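Side-chain contacts in alpha-L-rhamnosidase (Aspergillus terreus, PDB 6GSZ), which probably hydrolyses terminal non-reducing alpha-L-rhamnose residues in alpha-L-rhamnosides: residues D113-A118 / F296-L301; E521-I526 / G562-D567; G776-A781 / R786-E791. All coordinates share one frame; numbering follows the deposited sequence.

Contact 1: residues D113-A118 / F296-L301; sequences DAVVIA and FPKERL
The carbonyl oxygen of Ala114 takes a hydrogen bond from the ammonium group of Lys298, with NZ 2.7 Å from O. The donor lies in the carbonyl plane, and the C=O...N angle of 157° brings it close to head-on. Lysine suits this place because its chain can span the gap between two separate pieces of backbone: its middle torsions are extended and already leave CE 2.9 Å from Ala114 O, and the last one, chi4 at 71°, bends to set NZ beside the oxygen as well. The carbonyl is thus met well, but the ammonium comes side-on, with CE and NZ both alongside the oxygen. The Lys298 side chain also touches Trp111, and CG1 of Val115 approaches NZ no closer than 4.3 Å.

Further along, the contact becomes apolar. Val116 sends one methyl, CG2, to the root of the Phe296 side chain, 3.5 Å from CB, and the same methyl is 3.6 Å from CG of the ring. The two side chains run at a slant to each other, with the methyl near the CB-CG bond and the far end of the ring leading away. Phe296 holds CG anti to its backbone N (chi1 -178°), which carries the ring past the valine and onto Leu154 of strand 144-154. A beta-branched valine fits a strand and offers a compact methyl here; its other neighbours include Leu230 and Leu294.

The contact lies just beyond the two-stranded antiparallel sheet 116-119/291-294, where Val116 pairs with Leu294; past it the chain makes a 3-10 turn at 298-300 and side chains take over. Because the acceptor is a neutral peptide carbonyl, the polar attraction is probably mainly ion-dipole and does not neutralise the lysine's charge.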
ATOM      1  N   ASP A 113     -25.263  17.742  15.489  1.00 20.86           N
ATOM      2  CA  ASP A 113     -24.972  19.176  15.228  0.50 21.79           C
ATOM      3  C   ASP A 113     -23.463  19.412  15.048  1.00 19.08           C
ATOM      4  O   ASP A 113     -22.993  20.522  15.102  1.00 18.72           O
ATOM      5  CB  ASP A 113     -25.588  20.102  16.286  0.50 24.44           C
ATOM      6  CG  ASP A 113     -25.348  19.704  17.732  0.50 28.46           C
ATOM      7  OD1 ASP A 113     -25.083  18.506  17.974  0.50 29.13           O
ATOM      8  OD2 ASP A 113     -25.454  20.602  18.618  0.50 28.47           O
ATOM      9  N   ALA A 114     -22.693  18.368  14.807  1.00 15.03           N
ATOM     10  CA  ALA A 114     -21.241  18.529  14.641  1.00 13.47           C
ATOM     11  C   ALA A 114     -20.967  19.274  13.342  1.00 13.63           C
ATOM     12  O   ALA A 114     -21.548  18.962  12.288  1.00 15.30           O
ATOM     13  CB  ALA A 114     -20.536  17.222  14.686  1.00 15.05           C
ATOM     14  N   VAL A 115     -20.104  20.287  13.450  1.00 13.13           N
ATOM     15  CA  VAL A 115     -19.663  21.069  12.294  1.00 12.49           C
ATOM     16  C   VAL A 115     -18.131  21.178  12.308  1.00 11.11           C
ATOM     17  O   VAL A 115     -17.450  20.945  13.322  1.00 12.01           O
ATOM     18  CB  VAL A 115     -20.295  22.470  12.260  1.00 13.73           C
ATOM     19  CG1 VAL A 115     -21.811  22.378  12.189  1.00 15.92           C
ATOM     20  CG2 VAL A 115     -19.839  23.339  13.417  1.00 15.49           C
ATOM     21  N   VAL A 116     -17.581  21.484  11.138  1.00 12.11           N
ATOM     22  CA  VAL A 116     -16.151  21.723  11.057  1.00 12.05           C
ATOM     23  C   VAL A 116     -15.848  23.051  11.757  1.00 11.42           C
ATOM     24  O   VAL A 116     -16.482  24.055  11.410  1.00 11.98           O
ATOM     25  CB  VAL A 116     -15.631  21.734   9.610  1.00 12.89           C
ATOM     26  CG1 VAL A 116     -14.150  22.069   9.550  1.00 13.45           C
ATOM     27  CG2 VAL A 116     -15.912  20.421   8.901  1.00 13.38           C
ATOM     28  N   ILE A 117     -14.871  23.026  12.677  1.00 10.27           N
ATOM     29  CA  ILE A 117     -14.479  24.251  13.331  1.00 11.03           C
ATOM     30  C   ILE A 117     -13.024  24.574  13.027  1.00 11.15           C
ATOM     31  O   ILE A 117     -12.198  23.716  12.756  1.00 11.64           O
ATOM     32  CB  ILE A 117     -14.731  24.187  14.832  1.00 12.18           C
ATOM     33  CG1 ILE A 117     -13.907  23.092  15.503  1.00 11.68           C
ATOM     34  CG2 ILE A 117     -16.225  24.079  15.094  1.00 13.46           C
ATOM     35  CD1 ILE A 117     -14.010  23.102  17.013  1.00 12.34           C
ATOM     36  N   ALA A 118     -12.740  25.877  13.176  1.00 11.87           N
ATOM     37  CA  ALA A 118     -11.457  26.451  13.026  1.00 12.32           C
ATOM     38  C   ALA A 118     -11.219  27.454  14.150  1.00 12.23           C
ATOM     39  O   ALA A 118     -12.157  27.999  14.727  1.00 13.02           O
ATOM     40  CB  ALA A 118     -11.332  27.134  11.684  1.00 12.27           C
ATOM     41  N   PHE A 296     -18.717  23.086   5.035  1.00 14.21           N
ATOM     42  CA  PHE A 296     -18.163  21.768   4.626  1.00 13.82           C
ATOM     43  C   PHE A 296     -19.287  20.803   4.267  1.00 14.94           C
ATOM     44  O   PHE A 296     -20.209  20.610   5.064  1.00 15.92           O
ATOM     45  CB  PHE A 296     -17.341  21.164   5.764  1.00 13.06           C
ATOM     46  CG  PHE A 296     -16.716  19.851   5.393  1.00 13.08           C
ATOM     47  CD1 PHE A 296     -15.495  19.848   4.754  1.00 15.03           C
ATOM     48  CD2 PHE A 296     -17.309  18.646   5.729  1.00 15.17           C
ATOM     49  CE1 PHE A 296     -14.866  18.669   4.435  1.00 18.13           C
ATOM     50  CE2 PHE A 296     -16.682  17.463   5.396  1.00 17.52           C
ATOM     51  CZ  PHE A 296     -15.478  17.481   4.744  1.00 18.25           C
ATOM     52  N   PRO A 297     -19.242  20.171   3.074  1.00 14.64           N
ATOM     53  CA  PRO A 297     -20.282  19.207   2.718  1.00 14.78           C
ATOM     54  C   PRO A 297     -20.064  17.801   3.278  1.00 13.52           C
ATOM     55  O   PRO A 297     -19.152  17.080   2.816  1.00 13.32           O
ATOM     56  CB  PRO A 297     -20.247  19.228   1.187  1.00 17.00           C
ATOM     57  CG  PRO A 297     -18.857  19.632   0.823  1.00 20.89           C
ATOM     58  CD  PRO A 297     -18.298  20.427   1.977  1.00 14.83           C
ATOM     59  N   LYS A 298     -20.902  17.421   4.252  1.00 14.20           N
ATOM     60  CA  LYS A 298     -20.782  16.109   4.953  1.00 13.75           C
ATOM     61  C   LYS A 298     -21.072  14.927   4.023  1.00 13.36           C
ATOM     62  O   LYS A 298     -20.865  13.800   4.445  1.00 15.17           O
ATOM     63  CB  LYS A 298     -21.723  16.063   6.163  1.00 13.99           C
ATOM     64  CG  LYS A 298     -21.301  16.953   7.322  1.00 16.01           C
ATOM     65  CD  LYS A 298     -22.112  16.688   8.558  1.00 21.40           C
ATOM     66  CE  LYS A 298     -21.672  17.484   9.749  1.00 19.77           C
ATOM     67  NZ  LYS A 298     -22.015  18.914   9.584  1.00 20.81           N
ATOM     68  N   GLU A 299     -21.497  15.193   2.775  1.00 13.88           N
ATOM     69  CA  GLU A 299     -21.759  14.122   1.797  1.00 14.13           C
ATOM     70  C   GLU A 299     -20.456  13.436   1.378  1.00 13.75           C
ATOM     71  O   GLU A 299     -20.516  12.312   0.901  1.00 15.49           O
ATOM     72  CB  GLU A 299     -22.503  14.668   0.564  1.00 18.29           C
ATOM     73  CG  GLU A 299     -23.942  15.038   0.881  1.00 24.23           C
ATOM     74  CD  GLU A 299     -24.174  16.390   1.555  1.00 28.79           C
ATOM     75  OE1 GLU A 299     -23.192  17.228   1.665  1.00 24.02           O
ATOM     76  OE2 GLU A 299     -25.347  16.621   1.972  1.00 34.95           O
ATOM     77  N   ARG A 300     -19.291  14.089   1.560  1.00 13.04           N
ATOM     78  CA  ARG A 300     -18.027  13.468   1.147  1.00 13.39           C
ATOM     79  C   ARG A 300     -17.483  12.509   2.210  1.00 11.62           C
ATOM     80  O   ARG A 300     -16.502  11.787   1.917  1.00 13.36           O
ATOM     81  CB  ARG A 300     -16.949  14.494   0.803  1.00 17.67           C
ATOM     82  CG  ARG A 300     -17.446  15.854   0.360  1.00 16.75           C
ATOM     83  CD  ARG A 300     -16.368  16.903   0.578  1.00 18.92           C
ATOM     84  NE  ARG A 300     -16.350  17.901  -0.490  1.00 18.42           N
ATOM     85  CZ  ARG A 300     -15.701  19.045  -0.447  1.00 18.33           C
ATOM     86  NH1 ARG A 300     -14.895  19.314   0.572  1.00 17.31           N
ATOM     87  NH2 ARG A 300     -15.854  19.956  -1.401  1.00 22.67           N
ATOM     88  N   LEU A 301     -18.066  12.521   3.416  1.00 11.43           N
ATOM     89  CA  LEU A 301     -17.486  11.742   4.501  1.00 11.57           C
ATOM     90  C   LEU A 301     -17.683  10.234   4.264  1.00 12.64           C
ATOM     91  O   LEU A 301     -18.787   9.818   3.912  1.00 16.86           O
ATOM     92  CB  LEU A 301     -18.049  12.189   5.852  1.00 11.96           C
ATOM     93  CG  LEU A 301     -17.654  13.604   6.266  1.00 12.55           C
ATOM     94  CD1 LEU A 301     -18.536  14.094   7.378  1.00 13.08           C
ATOM     95  CD2 LEU A 301     -16.191  13.700   6.622  1.00 13.06           C
TER

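Contact 2: residues E521-I526 / G562-D567; sequences ETPTSI and GIVRND
Pro523 packs its ring against the end of helix 545-562, meeting the carbonyl of Gly562 on one hand and the side chain of Val564 on the other. The tight part lies at the ring's CG, which is 3.3 Å from Gly562 O and 3.6 Å from Val564 CG2. CB follows at 3.4 Å from the same oxygen. Proline suits the site: its compact, rigid ring presents methylene groups to both partners and has no N-H to satisfy. The helix-end carbonyl of Gly562 meets the ring directly, and this glycine lies close to the bound calcium ion that involves Ser506 and Lys561.

The outer part is looser. There the ring's CD stands 4.0 Å from Val564 CG2, and the valine, which crosses the proline ring at a slant, is partly exposed. Its chi1 of 178° sets CG1 anti to the backbone N, where it takes no part in the contact, and leaves CG2 beside that N, on the side from which the ring comes. Beyond it the segment runs outward to the exposed Asp567, whereas Ile563 turns the other way, into the interior against Trp558 and Leu606. Trp558 also touches Pro523, so one indole borders both residues.

Two loops of the six-hairpin glycosidase domain are thus brought together, one leading into helix 530-542 and the other leaving helix 545-562. No hydrogen bond joins the two segments. The contact therefore rests on van der Waals packing, perhaps with weak C-H...O attraction to the helix-end carbonyl, and fit probably matters more than direction.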
ATOM      1  N   GLU A 521      -2.815  17.216 -17.878  1.00 22.98           N
ATOM      2  CA  GLU A 521      -2.044  16.047 -18.258  1.00 19.07           C
ATOM      3  C   GLU A 521      -2.772  15.281 -19.369  1.00 23.89           C
ATOM      4  O   GLU A 521      -3.951  15.020 -19.245  1.00 28.81           O
ATOM      5  CB  GLU A 521      -1.813  15.155 -17.043  1.00 18.31           C
ATOM      6  CG  GLU A 521      -0.974  15.845 -15.985  1.00 20.19           C
ATOM      7  CD  GLU A 521      -0.953  15.142 -14.630  1.00 16.53           C
ATOM      8  OE1 GLU A 521       0.129  15.166 -13.944  1.00 21.59           O
ATOM      9  OE2 GLU A 521      -1.956  14.519 -14.303  1.00 19.43           O
ATOM     10  N   THR A 522      -2.048  14.918 -20.422  1.00 14.88           N
ATOM     11  CA  THR A 522      -2.635  14.157 -21.516  1.00 14.94           C
ATOM     12  C   THR A 522      -2.578  12.660 -21.231  1.00 13.33           C
ATOM     13  O   THR A 522      -1.752  12.200 -20.445  1.00 15.02           O
ATOM     14  CB  THR A 522      -1.972  14.541 -22.847  1.00 15.20           C
ATOM     15  OG1 THR A 522      -0.567  14.323 -22.792  1.00 16.32           O
ATOM     16  CG2 THR A 522      -2.266  15.988 -23.187  1.00 16.74           C
ATOM     17  N   PRO A 523      -3.483  11.853 -21.832  1.00 14.41           N
ATOM     18  CA  PRO A 523      -3.564  10.422 -21.495  1.00 13.41           C
ATOM     19  C   PRO A 523      -2.285   9.655 -21.870  1.00 10.75           C
ATOM     20  O   PRO A 523      -1.734   9.845 -22.957  1.00 12.43           O
ATOM     21  CB  PRO A 523      -4.732   9.938 -22.359  1.00 14.82           C
ATOM     22  CG  PRO A 523      -5.537  11.194 -22.669  1.00 17.32           C
ATOM     23  CD  PRO A 523      -4.514  12.282 -22.785  1.00 16.12           C
ATOM     24  N   THR A 524      -1.844   8.750 -20.977  1.00 10.88           N
ATOM     25  CA  THR A 524      -0.622   7.957 -21.221  1.00 12.09           C
ATOM     26  C   THR A 524      -0.906   6.462 -21.004  1.00 12.58           C
ATOM     27  O   THR A 524      -1.695   6.061 -20.149  1.00 11.45           O
ATOM     28  CB  THR A 524       0.537   8.394 -20.320  1.00 11.89           C
ATOM     29  OG1 THR A 524       0.219   8.249 -18.925  1.00 12.43           O
ATOM     30  CG2 THR A 524       0.929   9.817 -20.633  1.00 12.18           C
ATOM     31  N   SER A 525      -0.148   5.656 -21.744  1.00 10.93           N
ATOM     32  CA  SER A 525      -0.136   4.203 -21.554  1.00 11.00           C
ATOM     33  C   SER A 525       0.595   3.880 -20.251  1.00 10.65           C
ATOM     34  O   SER A 525       1.391   4.700 -19.775  1.00 11.06           O
ATOM     35  CB  SER A 525       0.557   3.525 -22.700  1.00 12.25           C
ATOM     36  OG  SER A 525       1.942   3.787 -22.672  1.00 12.99           O
ATOM     37  N   ILE A 526       0.259   2.738 -19.653  1.00 10.92           N
ATOM     38  CA  ILE A 526       0.865   2.140 -18.438  1.00 10.94           C
ATOM     39  C   ILE A 526       0.365   2.874 -17.184  1.00 10.56           C
ATOM     40  O   ILE A 526      -0.185   2.251 -16.312  1.00 12.13           O
ATOM     41  CB  ILE A 526       2.402   2.037 -18.491  1.00 11.23           C
ATOM     42  CG1 ILE A 526       2.879   1.400 -19.809  1.00 11.97           C
ATOM     43  CG2 ILE A 526       2.904   1.268 -17.273  1.00 13.22           C
ATOM     44  CD1 ILE A 526       4.358   1.481 -20.002  1.00 14.84           C
ATOM     45  N   GLY A 562     -10.899   7.548 -22.870  1.00 12.13           N
ATOM     46  CA  GLY A 562      -9.681   8.132 -22.323  1.00 13.94           C
ATOM     47  C   GLY A 562      -8.488   8.073 -23.272  1.00 13.45           C
ATOM     48  O   GLY A 562      -7.842   9.068 -23.540  1.00 15.67           O
ATOM     49  N   ILE A 563      -8.200   6.875 -23.792  1.00 13.40           N
ATOM     50  CA  ILE A 563      -7.109   6.701 -24.732  1.00 13.17           C
ATOM     51  C   ILE A 563      -7.368   7.555 -25.981  1.00 14.20           C
ATOM     52  O   ILE A 563      -8.496   7.625 -26.463  1.00 15.10           O
ATOM     53  CB  ILE A 563      -6.957   5.212 -25.082  1.00 13.92           C
ATOM     54  CG1 ILE A 563      -6.531   4.414 -23.831  1.00 14.76           C
ATOM     55  CG2 ILE A 563      -5.977   5.013 -26.224  1.00 14.99           C
ATOM     56  CD1 ILE A 563      -6.426   2.932 -24.038  1.00 16.25           C
ATOM     57  N   VAL A 564      -6.307   8.233 -26.461  1.00 14.71           N
ATOM     58  CA  VAL A 564      -6.359   9.083 -27.640  1.00 15.62           C
ATOM     59  C   VAL A 564      -5.783   8.269 -28.807  1.00 15.77           C
ATOM     60  O   VAL A 564      -4.650   7.860 -28.770  1.00 15.83           O
ATOM     61  CB  VAL A 564      -5.558  10.393 -27.424  1.00 20.24           C
ATOM     62  CG1 VAL A 564      -5.541  11.286 -28.652  1.00 22.73           C
ATOM     63  CG2 VAL A 564      -6.106  11.152 -26.264  1.00 26.19           C
ATOM     64  N   ARG A 565      -6.573   8.098 -29.867  1.00 14.88           N
ATOM     65  CA  ARG A 565      -6.266   7.124 -30.890  1.00 13.96           C
ATOM     66  C   ARG A 565      -5.986   7.782 -32.255  1.00 15.53           C
ATOM     67  O   ARG A 565      -6.485   8.870 -32.567  1.00 16.66           O
ATOM     68  CB  ARG A 565      -7.390   6.130 -31.086  1.00 15.18           C
ATOM     69  CG  ARG A 565      -7.631   5.291 -29.834  1.00 14.92           C
ATOM     70  CD  ARG A 565      -8.788   4.374 -29.954  1.00 15.73           C
ATOM     71  NE  ARG A 565      -9.118   3.748 -28.696  1.00 13.50           N
ATOM     72  CZ  ARG A 565      -9.019   2.447 -28.421  1.00 14.06           C
ATOM     73  NH1 ARG A 565      -8.442   1.609 -29.276  1.00 13.45           N
ATOM     74  NH2 ARG A 565      -9.508   1.998 -27.282  1.00 13.62           N
ATOM     75  N   ASN A 566      -5.184   7.073 -33.048  1.00 15.12           N
ATOM     76  CA  ASN A 566      -4.979   7.376 -34.462  1.00 16.41           C
ATOM     77  C   ASN A 566      -6.145   6.787 -35.284  1.00 18.22           C
ATOM     78  O   ASN A 566      -7.117   6.224 -34.730  1.00 17.55           O
ATOM     79  CB  ASN A 566      -3.581   6.961 -34.925  1.00 18.77           C
ATOM     80  CG  ASN A 566      -3.396   5.476 -35.167  1.00 17.25           C
ATOM     81  OD1 ASN A 566      -4.315   4.695 -34.908  1.00 17.67           O
ATOM     82  ND2 ASN A 566      -2.195   5.098 -35.635  1.00 20.89           N
ATOM     83  N   ASP A 567      -6.050   6.943 -36.612  1.00 20.40           N
ATOM     84  CA  ASP A 567      -7.146   6.581 -37.496  1.00 22.28           C
ATOM     85  C   ASP A 567      -7.439   5.076 -37.492  1.00 21.26           C
ATOM     86  O   ASP A 567      -8.516   4.707 -37.881  1.00 27.61           O
ATOM     87  CB  ASP A 567      -6.849   7.025 -38.932  1.00 26.75           C
ATOM     88  CG  ASP A 567      -5.531   6.503 -39.535  1.00 40.51           C
ATOM     89  OD1 ASP A 567      -4.732   5.797 -38.822  1.00 43.57           O
ATOM     90  OD2 ASP A 567      -5.284   6.799 -40.732  1.00 60.80           O
TER

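Contact 3: residues G776-A781 / R786-E791; sequences GGLSPA and RRINIE. With CA (calcium ion), chain M.
Strands 778-780 and 787-790 run antiparallel, their axes 4.8 Å apart at an angle of 148°, with Ser779 and Asn789 as the hydrogen-bonded pair. Asn789 N lies 2.9 Å from Ser779 O, and Ala781 N and Glu791 N donate to Arg787 O and Gly777 O. Gly777, just after helix 768-775, has a positive phi (81°), easily reached without a side chain, and its CA comes within 3.4 Å of Glu791 O.

On the buried face, Leu778 CD2 lies alongside Ile790 CG1 (4.0 Å) and Ile788 CG2 (4.1 Å), branched side chains that meet strand 810-819. This is a beta hairpin, whose second strand continues the sheet through strand 841-845.

The opposite face is polar. Water 1 donates to Gly777 O and is hydrogen-bonded to Ser779 OG. In the conformer described, Asn789, which is also modelled another way, gives ND2 to this water and, with CG anti to its backbone N (chi1 -165°), to Glu791 OE1 (2.9 Å), in its own amide plane and onto the anti lone pair. The carboxylate grips calcium with both oxygens, OE1 and OE2 each 2.4 Å from the ion, and five waters also bind the ion.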
ATOM      1  N   GLY A 776       9.220 -19.937  -5.900  1.00 13.79           N
ATOM      2  CA  GLY A 776       8.309 -20.484  -4.897  1.00 14.90           C
ATOM      3  C   GLY A 776       7.179 -21.297  -5.490  1.00 13.15           C
ATOM      4  O   GLY A 776       6.498 -22.018  -4.760  1.00 14.70           O
ATOM      5  N   GLY A 777       6.933 -21.119  -6.790  1.00 12.98           N
ATOM      6  CA  GLY A 777       5.956 -21.894  -7.498  1.00 13.30           C
ATOM      7  C   GLY A 777       4.506 -21.470  -7.353  1.00 14.65           C
ATOM      8  O   GLY A 777       3.659 -22.080  -7.994  1.00 14.45           O
ATOM      9  N   LEU A 778       4.171 -20.471  -6.523  1.00 13.89           N
ATOM     10  CA  LEU A 778       2.780 -20.259  -6.124  1.00 13.45           C
ATOM     11  C   LEU A 778       2.116 -19.168  -6.968  1.00 13.18           C
ATOM     12  O   LEU A 778       2.578 -18.015  -6.998  1.00 15.06           O
ATOM     13  CB  LEU A 778       2.759 -19.837  -4.662  1.00 13.88           C
ATOM     14  CG  LEU A 778       3.076 -20.922  -3.645  1.00 14.90           C
ATOM     15  CD1 LEU A 778       3.280 -20.308  -2.283  1.00 19.07           C
ATOM     16  CD2 LEU A 778       1.961 -21.927  -3.606  1.00 16.09           C
ATOM     17  N   SER A 779       0.961 -19.479  -7.545  1.00 13.30           N
ATOM     18  CA  SER A 779       0.142 -18.472  -8.246  1.00 14.05           C
ATOM     19  C   SER A 779      -1.307 -18.903  -8.153  1.00 14.06           C
ATOM     20  O   SER A 779      -1.615 -20.090  -8.008  1.00 13.79           O
ATOM     21  CB  SER A 779       0.552 -18.259  -9.699  1.00 15.73           C
ATOM     22  OG  SER A 779       0.340 -19.449 -10.457  1.00 16.67           O
ATOM     23  N   PRO A 780      -2.257 -17.965  -8.289  1.00 12.45           N
ATOM     24  CA  PRO A 780      -3.674 -18.317  -8.287  1.00 12.94           C
ATOM     25  C   PRO A 780      -4.105 -18.929  -9.621  1.00 14.70           C
ATOM     26  O   PRO A 780      -3.848 -18.372 -10.677  1.00 16.62           O
ATOM     27  CB  PRO A 780      -4.368 -16.986  -7.965  1.00 13.47           C
ATOM     28  CG  PRO A 780      -3.434 -15.943  -8.547  1.00 14.10           C
ATOM     29  CD  PRO A 780      -2.035 -16.500  -8.355  1.00 13.33           C
ATOM     30  N   ALA A 781      -4.775 -20.068  -9.539  1.00 13.48           N
ATOM     31  CA  ALA A 781      -5.341 -20.715 -10.727  1.00 14.90           C
ATOM     32  C   ALA A 781      -6.782 -20.276 -10.969  1.00 14.19           C
ATOM     33  O   ALA A 781      -7.316 -20.485 -12.037  1.00 18.78           O
ATOM     34  CB  ALA A 781      -5.242 -22.224 -10.650  1.00 14.90           C
ATOM     35  N   ARG A 786      -8.814 -19.837  -4.619  1.00 11.85           N
ATOM     36  CA  ARG A 786      -9.512 -21.062  -4.224  1.00 12.79           C
ATOM     37  C   ARG A 786      -8.979 -22.265  -5.012  1.00 12.70           C
ATOM     38  O   ARG A 786      -9.145 -23.436  -4.582  1.00 14.26           O
ATOM     39  CB  ARG A 786     -11.009 -20.911  -4.497  1.00 13.61           C
ATOM     40  CG  ARG A 786     -11.900 -21.968  -3.860  1.00 14.64           C
ATOM     41  CD  ARG A 786     -13.336 -21.823  -4.379  1.00 17.58           C
ATOM     42  NE  ARG A 786     -13.416 -22.137  -5.817  1.00 17.18           N
ATOM     43  CZ  ARG A 786     -13.747 -23.310  -6.354  1.00 17.03           C
ATOM     44  NH1 ARG A 786     -14.149 -24.303  -5.565  1.00 18.75           N
ATOM     45  NH2 ARG A 786     -13.603 -23.450  -7.664  1.00 18.10           N
ATOM     46  N   ARG A 787      -8.340 -21.978  -6.156  1.00 12.47           N
ATOM     47  CA  ARG A 787      -7.580 -22.976  -6.884  1.00 12.64           C
ATOM     48  C   ARG A 787      -6.175 -22.405  -7.058  1.00 11.85           C
ATOM     49  O   ARG A 787      -6.039 -21.173  -7.268  1.00 12.69           O
ATOM     50  CB  ARG A 787      -8.172 -23.247  -8.278  1.00 14.70           C
ATOM     51  CG  ARG A 787      -9.567 -23.834  -8.257  1.00 16.73           C
ATOM     52  CD  ARG A 787      -9.393 -25.274  -7.798  1.00 19.47           C
ATOM     53  NE  ARG A 787     -10.633 -26.051  -7.726  1.00 19.51           N
ATOM     54  CZ  ARG A 787     -11.356 -26.192  -6.626  1.00 20.67           C
ATOM     55  NH1 ARG A 787     -11.003 -25.525  -5.536  1.00 19.80           N
ATOM     56  NH2 ARG A 787     -12.434 -26.968  -6.644  1.00 23.33           N
ATOM     57  N   ILE A 788      -5.165 -23.206  -6.764  1.00 13.15           N
ATOM     58  CA  ILE A 788      -3.795 -22.793  -6.660  1.00 13.81           C
ATOM     59  C   ILE A 788      -2.942 -23.566  -7.666  1.00 13.99           C
ATOM     60  O   ILE A 788      -3.098 -24.794  -7.784  1.00 16.21           O
ATOM     61  CB  ILE A 788      -3.282 -23.006  -5.224  1.00 13.85           C
ATOM     62  CG1 ILE A 788      -4.254 -22.360  -4.235  1.00 15.29           C
ATOM     63  CG2 ILE A 788      -1.855 -22.502  -5.066  1.00 15.78           C
ATOM     64  CD1 ILE A 788      -3.905 -22.565  -2.783  1.00 17.58           C
ATOM     65  N   ASN A 789      -2.020 -22.898  -8.359  1.00 13.71           N
ATOM     66  CA  ASN A 789      -0.998 -23.611  -9.179  0.60 14.48           C
ATOM     67  C   ASN A 789       0.282 -23.640  -8.337  1.00 14.51           C
ATOM     68  O   ASN A 789       0.645 -22.618  -7.722  1.00 15.48           O
ATOM     69  CB  ASN A 789      -0.889 -22.980 -10.581  0.60 17.02           C
ATOM     70  CG  ASN A 789      -0.153 -23.813 -11.621  0.60 18.49           C
ATOM     71  OD1 ASN A 789      -0.654 -24.862 -12.075  0.60 23.16           O
ATOM     72  ND2 ASN A 789       1.011 -23.333 -12.071  0.60 20.58           N
ATOM     73  N   ILE A 790       0.909 -24.814  -8.284  1.00 13.63           N
ATOM     74  CA  ILE A 790       2.134 -25.028  -7.556  1.00 14.34           C
ATOM     75  C   ILE A 790       3.160 -25.583  -8.533  1.00 14.42           C
ATOM     76  O   ILE A 790       3.148 -26.811  -8.821  1.00 14.83           O
ATOM     77  CB  ILE A 790       1.954 -25.922  -6.321  1.00 14.75           C
ATOM     78  CG1 ILE A 790       0.847 -25.354  -5.436  1.00 15.57           C
ATOM     79  CG2 ILE A 790       3.282 -26.027  -5.593  1.00 16.63           C
ATOM     80  CD1 ILE A 790       0.624 -26.076  -4.140  1.00 17.57           C
ATOM     81  N   GLU A 791       3.964 -24.697  -9.110  1.00 14.38           N
ATOM     82  CA  GLU A 791       4.824 -25.014 -10.258  1.00 14.25           C
ATOM     83  C   GLU A 791       6.200 -24.392  -9.978  1.00 15.16           C
ATOM     84  O   GLU A 791       6.553 -23.370 -10.545  1.00 15.32           O
ATOM     85  CB  GLU A 791       4.154 -24.538 -11.567  1.00 16.43           C
ATOM     86  CG  GLU A 791       4.894 -24.872 -12.865  1.00 18.65           C
ATOM     87  CD  GLU A 791       4.147 -24.512 -14.154  1.00 25.23           C
ATOM     88  OE1 GLU A 791       2.997 -24.070 -14.094  1.00 32.90           O
ATOM     89  OE2 GLU A 791       4.700 -24.620 -15.248  1.00 33.16           O
TER
HETATM   90 CA    CA M 931       2.963 -23.338 -16.357  1.00 40.81          CA
HETATM   91  O   HOH W   1       2.368 -21.222 -10.330  1.00 20.68           O
HETATM   92  O   HOH W   2       1.812 -21.303 -15.025  1.00 58.06           O
HETATM   93  O   HOH W   3       0.595 -23.446 -15.218  1.00 72.26           O
HETATM   94  O   HOH W   4       1.589 -25.609 -16.354  1.00 50.27           O
HETATM   95  O   HOH W   5       3.916 -24.974 -17.726  0.50 36.49           O
HETATM   96  O   HOH W   6       4.230 -22.743 -18.252  1.00 60.06           O

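The three contacts follow one another along the chain without touching, their centres 35 to 47 Å apart, and contacts 1 and 3 lie on opposite sides of the chain's centre. All are partly buried. Contact 3 buries the most surface and joins neighbouring strands, so backbone hydrogen bonds carry it, with an apolar face inward, a polar face of Ser779 and Asn789 on the other side and calcium held by Glu791 at the strand's end. Contact 1 lies beside the end of a two-stranded sheet and is made by one lysine bond plus apolar packing. Contact 2, between loops of the helical domain, has no hydrogen bond across it and relies on a proline ring.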